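Local atomic coordinates of tRNA uridine(34) acetyltransferase (Methanocaldococcus infernus, PDB entry 6IA8), a protein that catalyses formation of 5-(carboxymethyl)uridine at wobble position 34 of tRNAs from acetyl-CoA, by radical S-adenosylmethionine chemistry. Residues L446-W451 with S463-G468. Residues are numbered along the deposited sequence; the frame is centred on the assembly and turned at random.
Sequences LHVFGW and SWQHMG. With SO4 (sulfate ion), chain D; SO4 (sulfate ion), chain E.
Val-448 and Gln-465 carry a strand-end-to-loop contact in the GNAT acetyltransferase fold, one amide-to-carbonyl hydrogen bond beside a small apolar touch. Strand 440-448 ends against the loop carrying the Q/RxxGxG/A motif (Gln-465, Gly-468, Gly-470), which in GNAT enzymes binds the pyrophosphate of CoA. By similarity, Leu-446, His-447 and Val-448 belong to the acetyl-CoA site, as do Gly-470 and Arg-471 just after 463-468. Gln-465 runs extended beyond CG (chi2 169°) and crosses the valine obliquely, its CG 3.5 Å from CG1 of Val-448. Its NE2 donates to the carbonyl O of Val-448 at 2.8 Å, the acceptor lying near the amide plane. An alanine in place of Gln-465 would probably leave this carbonyl without its amide partner and open a gap beside the valine. The glutamine's own backbone N is held by OG of Ser-463 in an ST turn. The indole edge of Trp-464 brings CD1 to 3.2 Å from the O of Phe-449, to which its backbone N bonds weakly. A sulfate, probably from the crystallisation liquor, accepts from the backbone N of Gly-468, Gly-470 and Arg-471, as a CoA phosphate might. CG2 of Val-448 lies 3.9 Å from O4 of that sulfate.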
loop_
_atom_site.group_PDB
_atom_site.type_symbol
_atom_site.label_atom_id
_atom_site.label_comp_id
_atom_site.label_asym_id
_atom_site.label_seq_id
_atom_site.Cartn_x
_atom_site.Cartn_y
_atom_site.Cartn_z
ATOM N N LEU A 446 -4.903 3.083 -10.149
ATOM C CA LEU A 446 -6.316 3.363 -10.394
ATOM C C LEU A 446 -7.082 2.437 -9.470
ATOM O O LEU A 446 -6.893 1.217 -9.524
ATOM C CB LEU A 446 -6.729 3.089 -11.837
ATOM C CG LEU A 446 -8.234 3.090 -12.097
ATOM C CD1 LEU A 446 -8.864 4.455 -11.823
ATOM C CD2 LEU A 446 -8.506 2.646 -13.539
ATOM N N HIS A 447 -7.942 2.992 -8.627
ATOM C CA HIS A 447 -8.715 2.162 -7.712
ATOM C C HIS A 447 -10.160 2.632 -7.691
ATOM O O HIS A 447 -10.430 3.794 -7.393
ATOM C CB HIS A 447 -8.132 2.229 -6.311
ATOM C CG HIS A 447 -8.664 1.169 -5.391
ATOM N ND1 HIS A 447 -8.082 -0.073 -5.284
ATOM C CD2 HIS A 447 -9.752 1.143 -4.580
ATOM C CE1 HIS A 447 -8.765 -0.811 -4.426
ATOM N NE2 HIS A 447 -9.780 -0.095 -3.979
ATOM N N VAL A 448 -11.078 1.756 -8.065
ATOM C CA VAL A 448 -12.516 1.991 -7.956
ATOM C C VAL A 448 -13.028 1.076 -6.852
ATOM O O VAL A 448 -12.889 -0.148 -6.949
ATOM C CB VAL A 448 -13.238 1.704 -9.283
ATOM C CG1 VAL A 448 -14.778 1.886 -9.113
ATOM C CG2 VAL A 448 -12.681 2.533 -10.389
ATOM N N PHE A 449 -13.584 1.653 -5.785
ATOM C CA PHE A 449 -14.015 0.858 -4.633
ATOM C C PHE A 449 -15.227 0.018 -5.013
ATOM O O PHE A 449 -16.234 0.551 -5.489
ATOM C CB PHE A 449 -14.317 1.762 -3.432
ATOM C CG PHE A 449 -13.072 2.315 -2.780
ATOM C CD1 PHE A 449 -12.302 1.514 -1.943
ATOM C CD2 PHE A 449 -12.655 3.612 -3.018
ATOM C CE1 PHE A 449 -11.153 1.989 -1.360
ATOM C CE2 PHE A 449 -11.490 4.105 -2.434
ATOM C CZ PHE A 449 -10.729 3.296 -1.611
ATOM N N GLY A 450 -15.117 -1.301 -4.851
ATOM C CA GLY A 450 -16.080 -2.192 -5.466
ATOM C C GLY A 450 -16.959 -2.970 -4.515
ATOM O O GLY A 450 -17.353 -2.451 -3.467
ATOM N N TRP A 451 -17.275 -4.212 -4.888
ATOM C CA TRP A 451 -18.125 -5.090 -4.097
ATOM C C TRP A 451 -17.648 -5.169 -2.653
ATOM O O TRP A 451 -16.449 -5.084 -2.369
ATOM C CB TRP A 451 -18.112 -6.462 -4.773
ATOM C CG TRP A 451 -18.870 -7.548 -4.081
ATOM C CD1 TRP A 451 -20.090 -8.051 -4.430
ATOM C CD2 TRP A 451 -18.448 -8.281 -2.929
ATOM N NE1 TRP A 451 -20.457 -9.047 -3.559
ATOM C CE2 TRP A 451 -19.467 -9.208 -2.627
ATOM C CE3 TRP A 451 -17.311 -8.242 -2.120
ATOM C CZ2 TRP A 451 -19.384 -10.086 -1.546
ATOM C CZ3 TRP A 451 -17.230 -9.110 -1.048
ATOM C CH2 TRP A 451 -18.260 -10.022 -0.770
ATOM N N SER A 463 -21.561 -1.854 -4.661
ATOM C CA SER A 463 -20.403 -1.684 -5.625
ATOM C C SER A 463 -20.464 -0.465 -6.545
ATOM O O SER A 463 -21.528 -0.074 -6.978
ATOM C CB SER A 463 -20.226 -2.904 -6.545
ATOM O OG SER A 463 -19.316 -2.653 -7.607
ATOM N N TRP A 464 -19.297 0.074 -6.875
ATOM C CA TRP A 464 -19.162 1.296 -7.718
ATOM C C TRP A 464 -18.316 0.977 -8.960
ATOM O O TRP A 464 -17.891 1.852 -9.660
ATOM C CB TRP A 464 -18.603 2.467 -6.856
ATOM C CG TRP A 464 -19.322 2.435 -5.568
ATOM C CD1 TRP A 464 -19.067 1.622 -4.531
ATOM C CD2 TRP A 464 -20.495 3.144 -5.238
ATOM N NE1 TRP A 464 -20.009 1.769 -3.580
ATOM C CE2 TRP A 464 -20.898 2.711 -3.995
ATOM C CE3 TRP A 464 -21.235 4.112 -5.873
ATOM C CZ2 TRP A 464 -21.996 3.216 -3.376
ATOM C CZ3 TRP A 464 -22.305 4.613 -5.263
ATOM C CH2 TRP A 464 -22.688 4.168 -4.032
ATOM N N GLN A 465 -18.099 -0.308 -9.236
ATOM C CA GLN A 465 -17.329 -0.721 -10.460
ATOM C C GLN A 465 -18.353 -1.039 -11.534
ATOM O O GLN A 465 -19.461 -1.445 -11.267
ATOM C CB GLN A 465 -16.327 -1.910 -10.249
ATOM C CG GLN A 465 -15.088 -1.574 -9.425
ATOM C CD GLN A 465 -14.288 -2.804 -9.023
ATOM O OE1 GLN A 465 -14.664 -3.903 -9.383
ATOM N NE2 GLN A 465 -13.209 -2.630 -8.273
ATOM N N HIS A 466 -17.905 -0.884 -12.741
ATOM C CA HIS A 466 -18.766 -1.060 -13.905
ATOM C C HIS A 466 -19.785 0.067 -14.043
ATOM O O HIS A 466 -20.768 -0.063 -14.791
ATOM C CB HIS A 466 -19.481 -2.416 -13.860
ATOM C CG HIS A 466 -18.592 -3.548 -13.445
ATOM N ND1 HIS A 466 -17.239 -3.570 -13.712
ATOM C CD2 HIS A 466 -18.858 -4.687 -12.762
ATOM C CE1 HIS A 466 -16.713 -4.676 -13.218
ATOM N NE2 HIS A 466 -17.674 -5.372 -12.638
ATOM N N MET A 467 -19.574 1.165 -13.321
ATOM C CA MET A 467 -20.400 2.354 -13.444
ATOM C C MET A 467 -19.726 3.465 -14.240
ATOM O O MET A 467 -20.323 4.534 -14.404
ATOM C CB MET A 467 -20.765 2.879 -12.054
ATOM C CG MET A 467 -21.634 1.935 -11.242
ATOM S SD MET A 467 -21.988 2.595 -9.606
ATOM C CE MET A 467 -23.002 4.014 -10.027
ATOM N N GLY A 468 -18.486 3.259 -14.699
ATOM C CA GLY A 468 -17.804 4.230 -15.525
ATOM C C GLY A 468 -16.780 5.081 -14.806
ATOM O O GLY A 468 -16.095 5.887 -15.457
HETATM S S SO4 D . -15.398 1.329 -14.740
HETATM O O1 SO4 D . -15.229 2.508 -15.611
HETATM O O2 SO4 D . -16.843 0.965 -14.824
HETATM O O3 SO4 D . -14.539 0.253 -15.214
HETATM O O4 SO4 D . -15.087 1.696 -13.348
HETATM S S SO4 E . -11.845 -2.672 -2.358
HETATM O O1 SO4 E . -11.591 -1.612 -3.316
HETATM O O2 SO4 E . -13.278 -2.919 -2.286
HETATM O O3 SO4 E . -11.165 -3.884 -2.789
HETATM O O4 SO4 E . -11.334 -2.274 -1.054
#